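Local coordinates for protein importin-95 (Chaetomium thermophilum, PDB 4XRI) that probably carries cargo proteins into the nucleus as an importin-beta transport receptor, and probably binds a small GTPase of the Ran type, at residues Leu337-Leu340 against Thr341-Asp344; Asp350-Ile354 against Ser355-Tyr359; Ala497-Asn500 against Pro501-His505; Gly776-Thr780 against Ser781-Asn785; Asp824-Pro827 against Asn828-Ala832. The protein carries 2 engineered substitutions. All coordinates share one frame; numbering follows the deposited sequence.

Contact 1: residues Leu337-Leu340 against Thr341-Asp344; sequences LQLL and TKQD
Thr341 turns back onto Gln338 at the C-terminal end of helix 324-340. Its CB lies 3.5 Å from Gln338 O, and there the side chain forks. OG1 is the polar branch. It sits between the backbone N and the carbonyl carbon (chi1 73°) and donates a short hydrogen bond to Gln338 O at 2.6 Å, in the plane of that carbonyl. CG2 is the apolar branch and rests 3.8 Å from Leu337 O. Beyond the two segments the Thr341 side chain packs on Phe392 and Ala395 of helix 390-402 and on Phe380 of helix 374-384. Gln338 O also accepts from Thr341 N at 3.2 Å. One residue on, Lys342 N donates to Leu339 O at 3.1 Å. The Lys342 chain bends at CB-CG, and its CG lies 3.6 Å from Leu339 O. The Gln343 amide lies near Leu340 O, but its NE2 donates to His391 O and Asp394 OD2 of helix 390-402. Gln338 O is thus gripped twice by one residue, once by backbone and once by hydroxyl. The buried hydroxyl gains a polar partner, and a carbonyl of the last helical turn gains a second donor.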
loop_
_atom_site.group_PDB
_atom_site.type_symbol
_atom_site.label_atom_id
_atom_site.label_comp_id
_atom_site.label_asym_id
_atom_site.label_seq_id
_atom_site.Cartn_x
_atom_site.Cartn_y
_atom_site.Cartn_z
ATOM N N LEU A 337 10.943 24.710 -8.247
ATOM C CA LEU A 337 10.011 25.809 -8.029
ATOM C C LEU A 337 9.581 26.435 -9.348
ATOM O O LEU A 337 8.420 26.802 -9.527
ATOM C CB LEU A 337 10.645 26.866 -7.122
ATOM C CG LEU A 337 11.001 26.343 -5.728
ATOM C CD1 LEU A 337 11.890 27.314 -4.977
ATOM C CD2 LEU A 337 9.732 26.065 -4.945
ATOM N N GLN A 338 10.531 26.551 -10.269
ATOM C CA GLN A 338 10.260 27.079 -11.599
ATOM C C GLN A 338 9.295 26.163 -12.350
ATOM O O GLN A 338 8.426 26.627 -13.093
ATOM C CB GLN A 338 11.565 27.240 -12.382
ATOM C CG GLN A 338 11.535 28.336 -13.426
ATOM C CD GLN A 338 12.856 28.468 -14.160
ATOM O OE1 GLN A 338 13.679 27.552 -14.147
ATOM N NE2 GLN A 338 13.067 29.613 -14.801
ATOM N N LEU A 339 9.450 24.859 -12.141
ATOM C CA LEU A 339 8.605 23.869 -12.800
ATOM C C LEU A 339 7.191 23.859 -12.233
ATOM O O LEU A 339 6.258 23.393 -12.886
ATOM C CB LEU A 339 9.222 22.475 -12.677
ATOM C CG LEU A 339 10.474 22.220 -13.515
ATOM C CD1 LEU A 339 11.019 20.827 -13.250
ATOM C CD2 LEU A 339 10.169 22.408 -14.997
ATOM N N LEU A 340 7.037 24.368 -11.014
ATOM C CA LEU A 340 5.718 24.489 -10.407
ATOM C C LEU A 340 4.852 25.466 -11.196
ATOM O O LEU A 340 3.626 25.376 -11.174
ATOM C CB LEU A 340 5.821 24.943 -8.947
ATOM C CG LEU A 340 6.362 23.942 -7.922
ATOM C CD1 LEU A 340 6.161 24.461 -6.507
ATOM C CD2 LEU A 340 5.704 22.576 -8.092
ATOM N N THR A 341 5.498 26.391 -11.902
ATOM C CA THR A 341 4.787 27.406 -12.671
ATOM C C THR A 341 4.373 26.900 -14.051
ATOM O O THR A 341 3.841 27.657 -14.861
ATOM C CB THR A 341 5.638 28.679 -12.853
ATOM O OG1 THR A 341 6.690 28.425 -13.793
ATOM C CG2 THR A 341 6.239 29.121 -11.528
ATOM N N LYS A 342 4.609 25.619 -14.312
ATOM C CA LYS A 342 4.273 25.037 -15.607
ATOM C C LYS A 342 2.980 24.228 -15.551
ATOM O O LYS A 342 2.867 23.191 -16.206
ATOM C CB LYS A 342 5.414 24.146 -16.106
ATOM C CG LYS A 342 6.772 24.824 -16.145
ATOM C CD LYS A 342 6.758 26.071 -17.013
ATOM C CE LYS A 342 8.149 26.683 -17.107
ATOM N NZ LYS A 342 8.143 28.009 -17.787
ATOM N N GLN A 343 2.008 24.699 -14.775
ATOM C CA GLN A 343 0.741 23.985 -14.645
ATOM C C GLN A 343 -0.015 23.959 -15.964
ATOM O O GLN A 343 0.034 24.911 -16.741
ATOM C CB GLN A 343 -0.150 24.614 -13.568
ATOM C CG GLN A 343 0.535 24.912 -12.253
ATOM C CD GLN A 343 1.028 26.340 -12.174
ATOM O OE1 GLN A 343 1.525 26.890 -13.153
ATOM N NE2 GLN A 343 0.886 26.952 -11.003
ATOM N N ASP A 344 -0.710 22.856 -16.210
ATOM C CA ASP A 344 -1.648 22.777 -17.317
ATOM C C ASP A 344 -3.054 22.718 -16.744
ATOM O O ASP A 344 -3.474 21.691 -16.213
ATOM C CB ASP A 344 -1.367 21.559 -18.201
ATOM C CG ASP A 344 -2.084 21.631 -19.536
ATOM O OD1 ASP A 344 -2.986 22.482 -19.691
ATOM O OD2 ASP A 344 -1.746 20.833 -20.435
#

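Contact 2: residues Asp350-Ile354 against Ser355-Tyr359; sequences DEYNI and SRAAY
The N-terminus of helix 354-369 is capped by Asn353, whose side chain reaches forward. A chi1 of 53° tucks Asn353 CG over its own main chain, which brings OD1 in front of the first backbone N-H groups. Arg356 N donates to Asn353 OD1 at 3.1 Å, nearly along the C=O axis. Ser355 OG donates to the same oxygen at 2.7 Å, from above the amide plane. Ser355 N adds a weak bond to Asn353 OD1. This is the classical asparagine N-cap, here at the start of one helix in a superhelix of HEAT repeats. Without the amide, as with an alanine here, Arg356 N is likely to lose its acceptor and the Ser355 hydroxyl to turn freely. The first main-chain helical bonds follow, with Ala357 N on Asn353 O at 3.2 Å and Ala358 N on Ile354 O at 2.9 Å. Arg356 runs extended beside the cap; its CG touches Asn353 OD1, and Glu351 O lies over one face of its guanidinium. The Tyr352 ring leans on Ala357, with CE2 3.9 Å from Ala357 CB and Ala357 N over one ring face. A water joins Tyr352 OH to Ala357 O, to which it donates at 2.8 Å. Ile354 packs on Ala288 and Val292 of helix 285-310 and on Leu339, and its N donates to Glu285 OE2.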
loop_
_atom_site.group_PDB
_atom_site.type_symbol
_atom_site.label_atom_id
_atom_site.label_comp_id
_atom_site.label_asym_id
_atom_site.label_seq_id
_atom_site.Cartn_x
_atom_site.Cartn_y
_atom_site.Cartn_z
ATOM N N ASP A 350 -4.818 13.606 -11.732
ATOM C CA ASP A 350 -3.798 12.576 -11.543
ATOM C C ASP A 350 -3.052 12.272 -12.843
ATOM O O ASP A 350 -2.449 11.210 -12.993
ATOM C CB ASP A 350 -4.412 11.298 -10.968
ATOM C CG ASP A 350 -3.535 10.661 -9.909
ATOM O OD1 ASP A 350 -2.628 11.353 -9.403
ATOM O OD2 ASP A 350 -3.754 9.476 -9.580
ATOM N N GLU A 351 -3.106 13.212 -13.781
ATOM C CA GLU A 351 -2.241 13.179 -14.949
ATOM C C GLU A 351 -0.864 13.629 -14.499
ATOM O O GLU A 351 -0.711 14.720 -13.950
ATOM C CB GLU A 351 -2.779 14.074 -16.072
ATOM C CG GLU A 351 -1.844 14.216 -17.262
ATOM C CD GLU A 351 -1.201 15.588 -17.343
ATOM O OE1 GLU A 351 -1.309 16.355 -16.363
ATOM O OE2 GLU A 351 -0.593 15.900 -18.389
ATOM N N TYR A 352 0.135 12.780 -14.708
ATOM C CA TYR A 352 1.473 13.087 -14.231
ATOM C C TYR A 352 2.214 13.960 -15.236
ATOM O O TYR A 352 2.815 13.456 -16.184
ATOM C CB TYR A 352 2.256 11.802 -13.953
ATOM C CG TYR A 352 3.258 11.926 -12.825
ATOM C CD1 TYR A 352 2.845 12.239 -11.535
ATOM C CD2 TYR A 352 4.614 11.717 -13.046
ATOM C CE1 TYR A 352 3.753 12.349 -10.499
ATOM C CE2 TYR A 352 5.530 11.824 -12.014
ATOM C CZ TYR A 352 5.093 12.140 -10.744
ATOM O OH TYR A 352 6.001 12.247 -9.715
ATOM N N ASN A 353 2.145 15.271 -15.032
ATOM C CA ASN A 353 2.910 16.209 -15.841
ATOM C C ASN A 353 4.134 16.691 -15.066
ATOM O O ASN A 353 4.421 16.190 -13.979
ATOM C CB ASN A 353 2.039 17.391 -16.286
ATOM C CG ASN A 353 1.337 18.081 -15.129
ATOM O OD1 ASN A 353 1.845 18.122 -14.008
ATOM N ND2 ASN A 353 0.156 18.626 -15.400
ATOM N N ILE A 354 4.851 17.661 -15.620
ATOM C CA ILE A 354 6.099 18.109 -15.013
ATOM C C ILE A 354 5.873 18.862 -13.698
ATOM O O ILE A 354 6.704 18.801 -12.790
ATOM C CB ILE A 354 6.909 18.998 -15.989
ATOM C CG1 ILE A 354 8.311 19.267 -15.438
ATOM C CG2 ILE A 354 6.174 20.298 -16.291
ATOM C CD1 ILE A 354 9.101 18.015 -15.142
ATOM N N SER A 355 4.740 19.550 -13.587
ATOM C CA SER A 355 4.473 20.384 -12.420
ATOM C C SER A 355 4.145 19.551 -11.184
ATOM O O SER A 355 4.563 19.880 -10.073
ATOM C CB SER A 355 3.331 21.360 -12.711
ATOM O OG SER A 355 2.144 20.668 -13.059
ATOM N N ARG A 356 3.399 18.470 -11.376
ATOM C CA ARG A 356 3.056 17.595 -10.263
ATOM C C ARG A 356 4.261 16.749 -9.883
ATOM O O ARG A 356 4.451 16.412 -8.717
ATOM C CB ARG A 356 1.857 16.714 -10.612
ATOM C CG ARG A 356 0.683 17.508 -11.148
ATOM C CD ARG A 356 -0.623 16.747 -11.060
ATOM N NE ARG A 356 -1.656 17.392 -11.866
ATOM C CZ ARG A 356 -2.961 17.202 -11.714
ATOM N NH1 ARG A 356 -3.410 16.384 -10.771
ATOM N NH2 ARG A 356 -3.820 17.835 -12.501
ATOM N N ALA A 357 5.078 16.417 -10.878
ATOM C CA ALA A 357 6.331 15.717 -10.636
ATOM C C ALA A 357 7.245 16.568 -9.759
ATOM O O ALA A 357 7.811 16.084 -8.778
ATOM C CB ALA A 357 7.015 15.378 -11.950
ATOM N N ALA A 358 7.375 17.841 -10.122
ATOM C CA ALA A 358 8.192 18.791 -9.374
ATOM C C ALA A 358 7.670 18.977 -7.954
ATOM O O ALA A 358 8.453 19.109 -7.011
ATOM C CB ALA A 358 8.243 20.132 -10.098
ATOM N N TYR A 359 6.348 18.985 -7.805
ATOM C CA TYR A 359 5.744 19.143 -6.487
ATOM C C TYR A 359 6.060 17.949 -5.595
ATOM O O TYR A 359 6.435 18.123 -4.436
ATOM C CB TYR A 359 4.228 19.322 -6.586
ATOM C CG TYR A 359 3.580 19.541 -5.235
ATOM C CD1 TYR A 359 3.484 20.816 -4.689
ATOM C CD2 TYR A 359 3.085 18.472 -4.495
ATOM C CE1 TYR A 359 2.903 21.020 -3.452
ATOM C CE2 TYR A 359 2.505 18.668 -3.256
ATOM C CZ TYR A 359 2.415 19.943 -2.739
ATOM O OH TYR A 359 1.837 20.145 -1.506
HETATM O O HOH W 1 8.618 13.423 -8.586
#

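Contact 3: residues Ala497-Asn500 against Pro501-His505. With SO4 (sulfate ion), chain B.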
loop_
_atom_site.group_PDB
_atom_site.type_symbol
_atom_site.label_atom_id
_atom_site.label_comp_id
_atom_site.label_asym_id
_atom_site.label_seq_id
_atom_site.Cartn_x
_atom_site.Cartn_y
_atom_site.Cartn_z
ATOM N N ALA A 497 -11.588 16.758 28.849
ATOM C CA ALA A 497 -11.747 18.208 28.852
ATOM C C ALA A 497 -13.180 18.614 28.542
ATOM O O ALA A 497 -13.879 17.943 27.780
ATOM C CB ALA A 497 -10.795 18.853 27.858
ATOM N N ALA A 498 -13.612 19.718 29.138
ATOM C CA ALA A 498 -14.945 20.241 28.889
ATOM C C ALA A 498 -14.977 20.999 27.568
ATOM O O ALA A 498 -15.998 21.025 26.884
ATOM C CB ALA A 498 -15.390 21.139 30.030
ATOM N N GLN A 499 -13.852 21.614 27.214
ATOM C CA GLN A 499 -13.772 22.422 26.000
ATOM C C GLN A 499 -12.434 22.283 25.273
ATOM O O GLN A 499 -11.414 21.957 25.878
ATOM C CB GLN A 499 -14.019 23.898 26.329
ATOM C CG GLN A 499 -15.428 24.203 26.804
ATOM C CD GLN A 499 -15.660 25.679 27.051
ATOM O OE1 GLN A 499 -16.623 26.258 26.547
ATOM N NE2 GLN A 499 -14.779 26.295 27.832
ATOM N N ASN A 500 -12.463 22.523 23.966
ATOM C CA ASN A 500 -11.252 22.660 23.166
ATOM C C ASN A 500 -11.427 23.899 22.280
ATOM O O ASN A 500 -12.517 24.467 22.256
ATOM C CB ASN A 500 -10.979 21.376 22.359
ATOM C CG ASN A 500 -12.081 21.040 21.364
ATOM O OD1 ASN A 500 -12.637 21.912 20.695
ATOM N ND2 ASN A 500 -12.386 19.752 21.250
ATOM N N PRO A 501 -10.367 24.339 21.573
ATOM C CA PRO A 501 -10.518 25.575 20.788
ATOM C C PRO A 501 -11.686 25.599 19.796
ATOM O O PRO A 501 -12.215 26.676 19.518
ATOM C CB PRO A 501 -9.189 25.663 20.032
ATOM C CG PRO A 501 -8.218 24.995 20.922
ATOM C CD PRO A 501 -8.968 23.866 21.570
ATOM N N LEU A 502 -12.089 24.442 19.280
ATOM C CA LEU A 502 -13.137 24.393 18.262
ATOM C C LEU A 502 -14.547 24.383 18.844
ATOM O O LEU A 502 -15.523 24.549 18.115
ATOM C CB LEU A 502 -12.953 23.165 17.371
ATOM C CG LEU A 502 -12.058 23.343 16.147
ATOM C CD1 LEU A 502 -12.117 22.105 15.266
ATOM C CD2 LEU A 502 -12.469 24.581 15.365
ATOM N N THR A 503 -14.648 24.187 20.155
ATOM C CA THR A 503 -15.940 24.067 20.828
ATOM C C THR A 503 -16.887 25.254 20.589
ATOM O O THR A 503 -18.069 25.049 20.306
ATOM C CB THR A 503 -15.762 23.888 22.349
ATOM O OG1 THR A 503 -14.854 22.813 22.607
ATOM C CG2 THR A 503 -17.100 23.588 23.011
ATOM N N PRO A 504 -16.386 26.503 20.706
ATOM C CA PRO A 504 -17.325 27.590 20.409
ATOM C C PRO A 504 -17.689 27.678 18.925
ATOM O O PRO A 504 -18.579 28.448 18.562
ATOM C CB PRO A 504 -16.565 28.842 20.859
ATOM C CG PRO A 504 -15.134 28.468 20.765
ATOM C CD PRO A 504 -15.084 27.025 21.163
ATOM N N HIS A 505 -17.008 26.904 18.084
ATOM C CA HIS A 505 -17.311 26.869 16.656
ATOM C C HIS A 505 -18.029 25.585 16.255
ATOM O O HIS A 505 -18.429 25.431 15.101
ATOM C CB HIS A 505 -16.033 27.006 15.827
ATOM C CG HIS A 505 -15.268 28.266 16.089
ATOM N ND1 HIS A 505 -14.067 28.275 16.766
ATOM C CD2 HIS A 505 -15.528 29.551 15.761
ATOM C CE1 HIS A 505 -13.621 29.517 16.845
ATOM N NE2 HIS A 505 -14.489 30.311 16.244
HETATM S S SO4 B . -11.396 22.271 30.767
HETATM O O1 SO4 B . -11.314 20.945 31.372
HETATM O O2 SO4 B . -12.371 23.077 31.495
HETATM O O3 SO4 B . -10.088 22.918 30.826
HETATM O O4 SO4 B . -11.812 22.150 29.373
#
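The flat amide of Asn500 sits beside the turn that begins helix 503-516, with the Thr503 hydroxyl and the N-H of Leu502 next to its oxygen. OD1 accepts a weak hydrogen bond from Leu502 N at 3.0 Å and lies 3.1 Å from Thr503 OG1. ND2, at the other corner of the amide, donates to Ala492 O in the loop that follows helix 477-490. The amide is therefore held through both its oxygen and its nitrogen. Rotation about CA-CB to a chi1 of 62° folds the group forward over the turn.

Thr503 answers from the other end of the turn. Its OG1 accepts from Asn500 N at 2.8 Å, and the bond is almost straight, with an angle of 176° at the hydrogen. The backbone closes the same turn, a type I beta turn, by Thr503 N to Asn500 O at 3.0 Å. Gln499 crosses Thr503 at about a right angle, with CB 4.0 Å from Thr503 OG1. The puckered ring of Pro501 follows Asn500 directly and packs on Leu459 and Phe491.

At the backbone of Ala498 and Gln499 lies a sulfate ion, probably from the crystallisation liquor. Gln499 N donates to its O4 at 3.0 Å, and Ala498 N makes weak bonds to O1 and O4. Asn500 and Thr503 form a capping box, with the bond from Asn500 N to Thr503 OG1 as its clear arm, and it opens helix 503-516 in the HEAT-repeat superhelix.

Contact 4: residues Gly776-Thr780 against Ser781-Asn785; sequences GAMKT and SNKTN
Met778 and Lys783 cross obliquely at the end of helix 754-780, where a Schellman motif stops the helix. Met778 SD lies 4.0 Å from Lys783 CB, and the methionine chain bends twice on its way to that point. The lysine chain is extended beyond CG and leads away from the contact. Its NZ is held by a salt bridge to Glu730 OE1 and a hydrogen bond to Gly727 O. Thr784 adds a second apolar touch, with its CG2 3.9 Å from Lys779 CA.

The backbone defines the motif. Lys783 N donates to Met778 O at 2.6 Å. Asn782 N donates to Lys779 O at 3.0 Å. Asn782 is the C-prime residue, and its positive phi (54°) reverses the chain.

Ser781 turns its hydroxyl back to the helix. OG donates to Ala777 O at 2.8 Å, tilted slightly from the carbonyl plane. Ser781 N reaches the same oxygen only weakly. With the hydroxyl gone, as in an alanine, Ala777 O would probably keep just this weak backbone donor in the last turn of the helix. Thr780 does the same as Ser781 one residue earlier: its OG1 bonds to Gly776 O, which also accepts from Thr780 N. The side chain of Asn782 points out from the helix end, and a water bridges it to the backbone, accepting from Asn782 ND2 at 2.9 Å and donating to Lys779 O at 3.2 Å.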
loop_
_atom_site.group_PDB
_atom_site.type_symbol
_atom_site.label_atom_id
_atom_site.label_comp_id
_atom_site.label_asym_id
_atom_site.label_seq_id
_atom_site.Cartn_x
_atom_site.Cartn_y
_atom_site.Cartn_z
ATOM N N GLY A 776 -7.264 -18.065 31.861
ATOM C CA GLY A 776 -8.130 -17.319 32.754
ATOM C C GLY A 776 -9.457 -18.014 32.999
ATOM O O GLY A 776 -9.967 -18.020 34.120
ATOM N N ALA A 777 -10.018 -18.601 31.946
ATOM C CA ALA A 777 -11.298 -19.298 32.044
ATOM C C ALA A 777 -11.190 -20.534 32.932
ATOM O O ALA A 777 -12.068 -20.802 33.753
ATOM C CB ALA A 777 -11.800 -19.688 30.660
ATOM N N MET A 778 -10.100 -21.278 32.774
ATOM C CA MET A 778 -9.905 -22.512 33.527
ATOM C C MET A 778 -9.490 -22.226 34.967
ATOM O O MET A 778 -9.801 -22.996 35.877
ATOM C CB MET A 778 -8.866 -23.402 32.836
ATOM C CG MET A 778 -9.254 -23.850 31.426
ATOM S SD MET A 778 -10.737 -24.880 31.357
ATOM C CE MET A 778 -12.001 -23.673 30.958
ATOM N N LYS A 779 -8.794 -21.112 35.174
ATOM C CA LYS A 779 -8.387 -20.718 36.515
ATOM C C LYS A 779 -9.596 -20.326 37.360
ATOM O O LYS A 779 -9.784 -20.835 38.465
ATOM C CB LYS A 779 -7.391 -19.559 36.462
ATOM C CG LYS A 779 -6.850 -19.154 37.823
ATOM C CD LYS A 779 -6.183 -17.795 37.756
ATOM C CE LYS A 779 -7.185 -16.725 37.353
ATOM N NZ LYS A 779 -6.528 -15.420 37.073
ATOM N N THR A 780 -10.417 -19.425 36.826
ATOM C CA THR A 780 -11.562 -18.889 37.558
ATOM C C THR A 780 -12.667 -19.920 37.773
ATOM O O THR A 780 -13.557 -19.723 38.601
ATOM C CB THR A 780 -12.165 -17.668 36.838
ATOM O OG1 THR A 780 -12.592 -18.046 35.522
ATOM C CG2 THR A 780 -11.137 -16.551 36.732
ATOM N N SER A 781 -12.610 -21.019 37.027
ATOM C CA SER A 781 -13.583 -22.092 37.187
ATOM C C SER A 781 -12.963 -23.273 37.923
ATOM O O SER A 781 -13.560 -24.347 38.005
ATOM C CB SER A 781 -14.126 -22.539 35.827
ATOM O OG SER A 781 -13.097 -23.072 35.012
ATOM N N ASN A 782 -11.761 -23.056 38.452
ATOM C CA ASN A 782 -11.024 -24.083 39.180
ATOM C C ASN A 782 -10.861 -25.361 38.367
ATOM O O ASN A 782 -11.082 -26.464 38.868
ATOM C CB ASN A 782 -11.716 -24.391 40.508
ATOM C CG ASN A 782 -11.771 -23.188 41.425
ATOM O OD1 ASN A 782 -12.840 -22.786 41.887
ATOM N ND2 ASN A 782 -10.612 -22.596 41.685
ATOM N N LYS A 783 -10.478 -25.201 37.105
ATOM C CA LYS A 783 -10.257 -26.335 36.218
ATOM C C LYS A 783 -8.837 -26.328 35.674
ATOM O O LYS A 783 -8.622 -26.613 34.505
ATOM C CB LYS A 783 -11.247 -26.316 35.050
ATOM C CG LYS A 783 -12.716 -26.377 35.441
ATOM C CD LYS A 783 -13.595 -26.448 34.199
ATOM C CE LYS A 783 -15.069 -26.496 34.564
ATOM N NZ LYS A 783 -15.951 -26.729 33.383
ATOM N N THR A 784 -7.860 -25.990 36.505
ATOM C CA THR A 784 -6.481 -25.932 36.019
ATOM C C THR A 784 -5.928 -27.335 35.782
ATOM O O THR A 784 -4.972 -27.518 35.028
ATOM C CB THR A 784 -5.555 -25.175 36.988
ATOM O OG1 THR A 784 -5.625 -25.775 38.286
ATOM C CG2 THR A 784 -5.967 -23.720 37.078
ATOM N N ASN A 785 -6.549 -28.322 36.415
ATOM C CA ASN A 785 -6.178 -29.713 36.204
ATOM C C ASN A 785 -6.376 -30.139 34.753
ATOM O O ASN A 785 -5.534 -30.823 34.176
ATOM C CB ASN A 785 -6.979 -30.622 37.139
ATOM C CG ASN A 785 -8.468 -30.341 37.093
ATOM O OD1 ASN A 785 -9.007 -29.948 36.060
ATOM N ND2 ASN A 785 -9.140 -30.536 38.221
HETATM O O HOH W 2 -8.091 -22.933 40.238
#

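Contact 5: residues Asp824-Pro827 against Asn828-Ala832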
loop_
_atom_site.group_PDB
_atom_site.type_symbol
_atom_site.label_atom_id
_atom_site.label_comp_id
_atom_site.label_asym_id
_atom_site.label_seq_id
_atom_site.Cartn_x
_atom_site.Cartn_y
_atom_site.Cartn_z
ATOM N N ASP A 824 -0.137 -17.312 37.863
ATOM C CA ASP A 824 -1.342 -17.214 38.675
ATOM C C ASP A 824 -2.101 -18.535 38.707
ATOM O O ASP A 824 -2.555 -18.973 39.763
ATOM C CB ASP A 824 -2.252 -16.104 38.146
ATOM C CG ASP A 824 -2.179 -14.844 38.981
ATOM O OD1 ASP A 824 -1.953 -13.759 38.405
ATOM O OD2 ASP A 824 -2.360 -14.939 40.212
ATOM N N ALA A 825 -2.227 -19.165 37.543
ATOM C CA ALA A 825 -3.027 -20.378 37.406
ATOM C C ALA A 825 -2.405 -21.562 38.137
ATOM O O ALA A 825 -3.114 -22.458 38.595
ATOM C CB ALA A 825 -3.223 -20.713 35.937
ATOM N N TYR A 826 -1.082 -21.570 38.229
ATOM C CA TYR A 826 -0.383 -22.619 38.958
ATOM C C TYR A 826 0.588 -22.006 39.957
ATOM O O TYR A 826 1.784 -21.900 39.686
ATOM C CB TYR A 826 0.348 -23.550 37.991
ATOM C CG TYR A 826 -0.572 -24.199 36.984
ATOM C CD1 TYR A 826 -1.267 -25.360 37.296
ATOM C CD2 TYR A 826 -0.757 -23.641 35.728
ATOM C CE1 TYR A 826 -2.113 -25.953 36.378
ATOM C CE2 TYR A 826 -1.601 -24.224 34.805
ATOM C CZ TYR A 826 -2.277 -25.379 35.134
ATOM O OH TYR A 826 -3.119 -25.961 34.215
ATOM N N PRO A 827 0.065 -21.593 41.122
ATOM C CA PRO A 827 0.862 -20.951 42.169
ATOM C C PRO A 827 1.686 -21.968 42.942
ATOM O O PRO A 827 1.817 -23.101 42.485
ATOM C CB PRO A 827 -0.198 -20.302 43.059
ATOM C CG PRO A 827 -1.365 -21.221 42.939
ATOM C CD PRO A 827 -1.341 -21.760 41.528
ATOM N N ASN A 828 2.202 -21.567 44.104
ATOM C CA ASN A 828 3.098 -22.385 44.929
ATOM C C ASN A 828 4.069 -23.252 44.122
ATOM O O ASN A 828 4.232 -24.442 44.397
ATOM C CB ASN A 828 2.295 -23.273 45.892
ATOM C CG ASN A 828 1.633 -22.485 47.009
ATOM O OD1 ASN A 828 2.067 -21.382 47.347
ATOM N ND2 ASN A 828 0.572 -23.042 47.580
ATOM N N GLY A 829 4.693 -22.642 43.118
ATOM C CA GLY A 829 5.807 -23.238 42.398
ATOM C C GLY A 829 5.599 -24.596 41.755
ATOM O O GLY A 829 6.401 -25.507 41.954
ATOM N N GLN A 830 4.533 -24.737 40.977
ATOM C CA GLN A 830 4.323 -25.955 40.201
ATOM C C GLN A 830 5.010 -25.819 38.849
ATOM O O GLN A 830 5.254 -26.808 38.156
ATOM C CB GLN A 830 2.833 -26.239 40.019
ATOM C CG GLN A 830 2.009 -26.022 41.273
ATOM C CD GLN A 830 0.552 -26.385 41.076
ATOM O OE1 GLN A 830 0.228 -27.317 40.341
ATOM N NE2 GLN A 830 -0.337 -25.644 41.728
ATOM N N LEU A 831 5.318 -24.579 38.483
ATOM C CA LEU A 831 5.987 -24.287 37.222
ATOM C C LEU A 831 7.300 -23.555 37.458
ATOM O O LEU A 831 7.854 -22.949 36.538
ATOM C CB LEU A 831 5.087 -23.448 36.314
ATOM C CG LEU A 831 3.684 -23.968 36.001
ATOM C CD1 LEU A 831 3.002 -23.049 35.000
ATOM C CD2 LEU A 831 3.734 -25.394 35.480
ATOM N N ALA A 832 7.787 -23.608 38.695
ATOM C CA ALA A 832 9.020 -22.922 39.074
ATOM C C ALA A 832 10.188 -23.363 38.199
ATOM O O ALA A 832 11.028 -22.550 37.817
ATOM C CB ALA A 832 9.336 -23.167 40.542
#
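Tyr826 meets Gln830 and Leu831 across the turn that follows helix 809-825. Gln830 OE1 comes to the edge of the tyrosine ring, near its plane, 3.9 Å from Tyr826 CD1. The amide plane stands almost perpendicular to the ring, at 84°. Leu831 packs on the same side chain: its CD1 lies 3.9 Å from Tyr826 CD2, and its CG lies 3.9 Å from Tyr826 CB. This is apolar packing on a largely covered residue.

Gln830 also reaches back to Pro827. Its chain lies side by side with the proline ring and points the same way, with NE2 4.0 Å from Pro827 CD. NE2 donates a weak hydrogen bond of 3.4 Å to Pro827 O, and CG lies 3.2 Å from that oxygen. The glutamine chain is extended beyond CG, which allows one side chain to meet both the carbonyl and the tyrosine ring.

The turn belongs to the link between two helices of the HEAT-repeat array. Tyr826 is the first residue to leave the helical path, and Leu831 holds the N-cap position of helix 832-835. Asn828 and Gly829 both have positive phi, and they carry the chain round the bend between them.

Further out, Tyr826 OH donates to Thr784 O of helix 784-787. The Tyr826 side chain also packs on Val791 of helix 791-802, and Leu831 rests on Phe795 of that helix. Gln871 of helix 855-872 touches Leu831 as well, and its NE2 gives a weak bond to Tyr826 O.

How the contacts relate
The five contacts follow one another along the chain, each at a helix end. Contacts 1 and 2 adjoin, with centres about 9 Å apart, at the end of helix 324-340 and the start of helix 354-369. Leu339 CB packs 3.6 Å from Ala358 CB between them. Contacts 4 and 5 form a second pair, with centres about 13 Å apart. Lys779 CG lies 4.0 Å from Ala825 CA there. These pairs lie on opposite sides of the chain's centre, with contacts 1 and 4 about 70 Å apart between centres. Contact 3, which carries the sulfate, touches neither pair; its centre is about 39 Å from contact 2 and about 48 Å from contact 4.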